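Local atomic coordinates of malonyl CoA-acyl carrier protein transacylase (PDB entry 3EZO), a protein that probably transfers the malonyl group of malonyl-CoA to the holo form of acyl carrier protein, releasing free CoA. Residues 12-17 with 268-273; 231-236 with 240-245. All blocks are in the same frame, centred on the assembly; numbering follows the deposited sequence.

Interaction 1. Residues 12-17 with 268-273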
# COMPACT_ATOMS: atom_id res chain seq x y z
N ALA A 12 15.46 1.23 6.32
CA ALA A 12 14.08 1.56 6.10
C ALA A 12 13.22 0.31 6.14
O ALA A 12 13.63 -0.77 5.72
CB ALA A 12 13.92 2.23 4.73
N PHE A 13 12.00 0.49 6.63
CA PHE A 13 10.96 -0.49 6.47
C PHE A 13 9.92 0.06 5.48
O PHE A 13 9.46 1.21 5.63
CB PHE A 13 10.31 -0.79 7.82
CG PHE A 13 10.94 -1.96 8.56
CD1 PHE A 13 12.27 -2.29 8.41
CD2 PHE A 13 10.19 -2.70 9.46
CE1 PHE A 13 12.83 -3.38 9.12
CE2 PHE A 13 10.75 -3.79 10.17
CZ PHE A 13 12.05 -4.12 9.99
N VAL A 14 9.55 -0.76 4.49
CA VAL A 14 8.43 -0.46 3.61
C VAL A 14 7.32 -1.50 3.80
O VAL A 14 7.60 -2.70 3.91
CB VAL A 14 8.90 -0.33 2.12
CG1 VAL A 14 9.92 0.81 2.00
CG2 VAL A 14 9.49 -1.65 1.54
N PHE A 15 6.07 -1.04 3.85
CA PHE A 15 4.91 -1.87 4.20
C PHE A 15 3.96 -2.04 2.98
O PHE A 15 3.59 -1.06 2.32
CB PHE A 15 4.15 -1.28 5.37
CG PHE A 15 4.95 -1.19 6.64
CD1 PHE A 15 4.93 -2.22 7.57
CD2 PHE A 15 5.72 -0.09 6.91
CE1 PHE A 15 5.70 -2.15 8.73
CE2 PHE A 15 6.48 0.00 8.09
CZ PHE A 15 6.45 -1.01 9.00
N PRO A 16 3.58 -3.29 2.67
CA PRO A 16 2.73 -3.61 1.51
C PRO A 16 1.25 -3.25 1.69
O PRO A 16 0.77 -3.02 2.78
CB PRO A 16 2.92 -5.13 1.34
CG PRO A 16 3.20 -5.61 2.75
CD PRO A 16 3.97 -4.51 3.42
N GLY A 17 0.52 -3.14 0.58
CA GLY A 17 -0.91 -2.90 0.65
C GLY A 17 -1.66 -4.03 -0.01
O GLY A 17 -1.18 -5.18 -0.04
N GLN A 268 13.30 6.38 -3.78
CA GLN A 268 14.43 7.24 -4.08
C GLN A 268 14.68 8.24 -2.98
O GLN A 268 15.83 8.55 -2.69
CB GLN A 268 14.18 7.96 -5.40
CG GLN A 268 14.13 6.97 -6.56
CD GLN A 268 13.75 7.61 -7.86
OE1 GLN A 268 13.01 8.61 -7.90
NE2 GLN A 268 14.25 7.03 -8.96
N HIS A 269 13.61 8.73 -2.34
CA HIS A 269 13.72 9.67 -1.23
C HIS A 269 14.48 8.98 -0.10
O HIS A 269 15.39 9.56 0.50
CB HIS A 269 12.35 10.15 -0.75
CG HIS A 269 12.42 11.01 0.46
ND1 HIS A 269 12.29 12.38 0.40
CD2 HIS A 269 12.64 10.71 1.76
CE1 HIS A 269 12.40 12.88 1.62
NE2 HIS A 269 12.63 11.89 2.46
N ILE A 270 14.10 7.72 0.16
CA ILE A 270 14.72 6.92 1.23
C ILE A 270 16.22 6.75 0.97
O ILE A 270 17.02 6.97 1.86
CB ILE A 270 13.99 5.55 1.39
CG1 ILE A 270 12.60 5.80 2.05
CG2 ILE A 270 14.87 4.58 2.18
CD1 ILE A 270 11.63 4.66 1.93
N ALA A 271 16.56 6.37 -0.26
CA ALA A 271 17.94 6.24 -0.69
C ALA A 271 18.74 7.54 -0.53
O ALA A 271 19.90 7.48 -0.12
CB ALA A 271 18.01 5.80 -2.12
N ARG A 272 18.14 8.69 -0.87
CA ARG A 272 18.86 9.99 -0.74
C ARG A 272 19.09 10.36 0.72
O ARG A 272 19.91 11.21 1.00
CB ARG A 272 18.12 11.16 -1.45
CG ARG A 272 18.19 11.07 -2.95
CD ARG A 272 17.82 12.39 -3.64
NE ARG A 272 16.49 12.74 -3.19
CZ ARG A 272 15.38 12.28 -3.75
NH1 ARG A 272 15.43 11.51 -4.83
NH2 ARG A 272 14.21 12.63 -3.24
N GLU A 273 18.39 9.73 1.65
CA GLU A 273 18.69 9.95 3.06
C GLU A 273 19.88 9.11 3.53
O GLU A 273 20.21 9.11 4.71
CB GLU A 273 17.47 9.64 3.94
CG GLU A 273 16.29 10.59 3.74
CD GLU A 273 16.61 12.00 4.16
OE1 GLU A 273 17.26 12.13 5.22
OE2 GLU A 273 16.20 12.96 3.46
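A12 opens the contact: its CB points at helix 263-272 and meets CG2 of I270 at 3.6 Å, methyl against methyl. Their CA atoms, the nearest such pair, are 7.3 Å apart, and the contact is made by side chains. I270 reaches across with both of its branches. Its CG2 stands opposite the backbone N, beside the carbonyl carbon, and serves A12, while CG1 (chi1 -72°) carries CD1 toward V14.

F13 turns away from the helix. Its ring lies on the other face of the sheet, edge-to-face with W83. This alternation belongs to strand 11-15, the central strand of a five-stranded parallel sheet, flanked by strands 93-96 and 277-281; helices pack on both faces, as expected for the alpha/beta hydrolase-like core of acyltransferases of the FabD family. Helix 263-272 leads through a short turn into strand 277-281, and V275 in that turn touches both A12 and I270.

V14 points back to the helix side. Its CG1 takes the end of the isoleucine arm, 4.2 Å from CD1 of I270, a looser touch than the one at A12. F15 again faces the other way, onto T103, A104 and A107 of helix 99-107.

Interaction 2. Residues 231-236 with 240-245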
# COMPACT_ATOMS: atom_id res chain seq x y z
N LYS A 231 7.24 9.29 15.50
CA LYS A 231 8.55 9.13 16.11
C LYS A 231 9.54 8.58 15.10
O LYS A 231 10.71 8.43 15.40
CB LYS A 231 8.44 8.18 17.31
CG LYS A 231 8.22 6.72 16.95
CD LYS A 231 7.63 5.88 18.14
CE LYS A 231 7.21 4.44 17.71
NZ LYS A 231 6.41 3.76 18.79
N ILE A 232 9.06 8.22 13.91
CA ILE A 232 9.93 7.81 12.82
C ILE A 232 9.49 8.60 11.60
O ILE A 232 8.28 8.74 11.37
CB ILE A 232 9.73 6.33 12.44
CG1 ILE A 232 9.95 5.40 13.63
CG2 ILE A 232 10.72 5.91 11.31
CD1 ILE A 232 9.73 3.91 13.25
N SER A 233 10.44 9.06 10.78
CA SER A 233 10.09 9.78 9.56
C SER A 233 9.25 8.88 8.65
O SER A 233 9.64 7.74 8.39
CB SER A 233 11.36 10.22 8.82
OG SER A 233 12.05 11.15 9.63
N VAL A 234 8.11 9.39 8.19
CA VAL A 234 7.29 8.72 7.19
C VAL A 234 7.30 9.56 5.90
O VAL A 234 6.99 10.74 5.92
CB VAL A 234 5.83 8.56 7.69
CG1 VAL A 234 5.00 7.83 6.73
CG2 VAL A 234 5.78 7.93 9.16
N VAL A 235 7.65 8.96 4.78
CA VAL A 235 7.53 9.62 3.49
C VAL A 235 6.21 9.22 2.81
O VAL A 235 5.90 8.04 2.68
CB VAL A 235 8.83 9.42 2.62
CG1 VAL A 235 9.20 7.97 2.35
CG2 VAL A 235 8.73 10.23 1.33
N ASN A 236 5.38 10.20 2.46
CA ASN A 236 4.03 9.90 1.96
C ASN A 236 3.96 9.66 0.46
O ASN A 236 4.81 10.12 -0.32
CB ASN A 236 2.96 10.90 2.48
CG ASN A 236 3.19 12.35 2.04
OD1 ASN A 236 3.63 12.62 0.94
ND2 ASN A 236 2.86 13.27 2.92
N VAL A 240 5.47 12.68 -1.66
CA VAL A 240 6.84 12.32 -1.36
C VAL A 240 7.44 13.27 -0.30
O VAL A 240 8.59 13.68 -0.40
CB VAL A 240 7.69 12.26 -2.64
CG1 VAL A 240 8.91 11.44 -2.42
CG2 VAL A 240 6.85 11.72 -3.86
N ALA A 241 6.65 13.58 0.73
CA ALA A 241 7.03 14.51 1.77
C ALA A 241 7.05 13.78 3.09
O ALA A 241 6.26 12.85 3.33
CB ALA A 241 6.02 15.67 1.86
N VAL A 242 7.95 14.23 3.96
CA VAL A 242 8.01 13.86 5.36
C VAL A 242 7.43 15.02 6.17
O VAL A 242 8.02 16.08 6.24
CB VAL A 242 9.50 13.58 5.80
CG1 VAL A 242 9.56 13.20 7.30
CG2 VAL A 242 10.11 12.51 4.93
N VAL A 243 6.25 14.80 6.76
CA VAL A 243 5.55 15.81 7.51
C VAL A 243 5.39 15.30 8.94
O VAL A 243 5.24 14.07 9.12
CB VAL A 243 4.18 16.15 6.85
CG1 VAL A 243 4.38 16.75 5.44
CG2 VAL A 243 3.26 14.96 6.78
N SER A 244 5.41 16.21 9.92
CA SER A 244 5.21 15.89 11.31
C SER A 244 3.89 16.34 11.87
O SER A 244 3.43 15.78 12.87
CB SER A 244 6.32 16.52 12.17
OG SER A 244 6.40 17.94 11.96
N ASP A 245 3.30 17.38 11.28
CA ASP A 245 2.02 17.91 11.71
C ASP A 245 0.86 16.91 11.49
O ASP A 245 0.61 16.49 10.37
CB ASP A 245 1.72 19.19 10.93
CG ASP A 245 0.43 19.82 11.31
OD1 ASP A 245 0.18 20.02 12.50
OD2 ASP A 245 -0.37 20.14 10.42
O HOH W 1 7.04 11.88 9.51
O HOH W 2 4.83 12.23 6.02
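This contact is a tight chain reversal at the edge of the parallel sheet, where the chain leaving strand 233-234 folds back on itself before helix 246-256. N236 closes the turn from both its backbone and its side chain. Its N donates to the O of A241 at 2.9 Å, a fairly straight bond (160°) although the donor is tilted from the carbonyl plane. In return A241 N reaches OD1 of N236 at 3.2 Å; that approach is straight at the hydrogen but comes from above the plane of the amide carbonyl. The side chain gets there because CG sits between the backbone N and the carbonyl carbon (chi1 62°), folding the amide over towards A241. The same OD1 also accepts from N of D239, so this one oxygen takes two backbone N-H groups of the turn. The bond from V240 N to the O of N236 is weak and bent.

Past the V235-V242 pair the two chains part, and two waters span the gap between V234 and V243. Water 1 links V234 N to the O of V243, and water 2 joins V234 O to V243 N, while V242 CA makes a C-H...O contact with V234 O at 3.3 Å. Valines pack beside this polar seam: CG2 of V235, opposite its own backbone N, lies 3.9 Å from CG1 of V240, and CB of V235 meets CG2 of V242. Further back along the strand, CG1 of V242 rests 3.8 Å from CB of S233.

How the interactions relate
Interaction 2 is nested within the long loop that interaction 1 closes, and their centres lie about 11 Å apart. Both reach the same parallel sheet: residues 12-17 lie on its central strand, residues 231-236 on an outermost one, with strand 93-96 between them. Helix 263-272 joins the two, since I270 also packs on V235 while H269 sets a ring face over V235 and brings NE2 near CG2 of V242. The helix thus touches strand 11-15, I93 of strand 93-96 and V235 just past strand 233-234. Strand 93-96 leads to S98, the predicted nucleophile; V14 and N236 lie about 12 and 11 Å from it between side chains, placing both contacts in the surrounding framework.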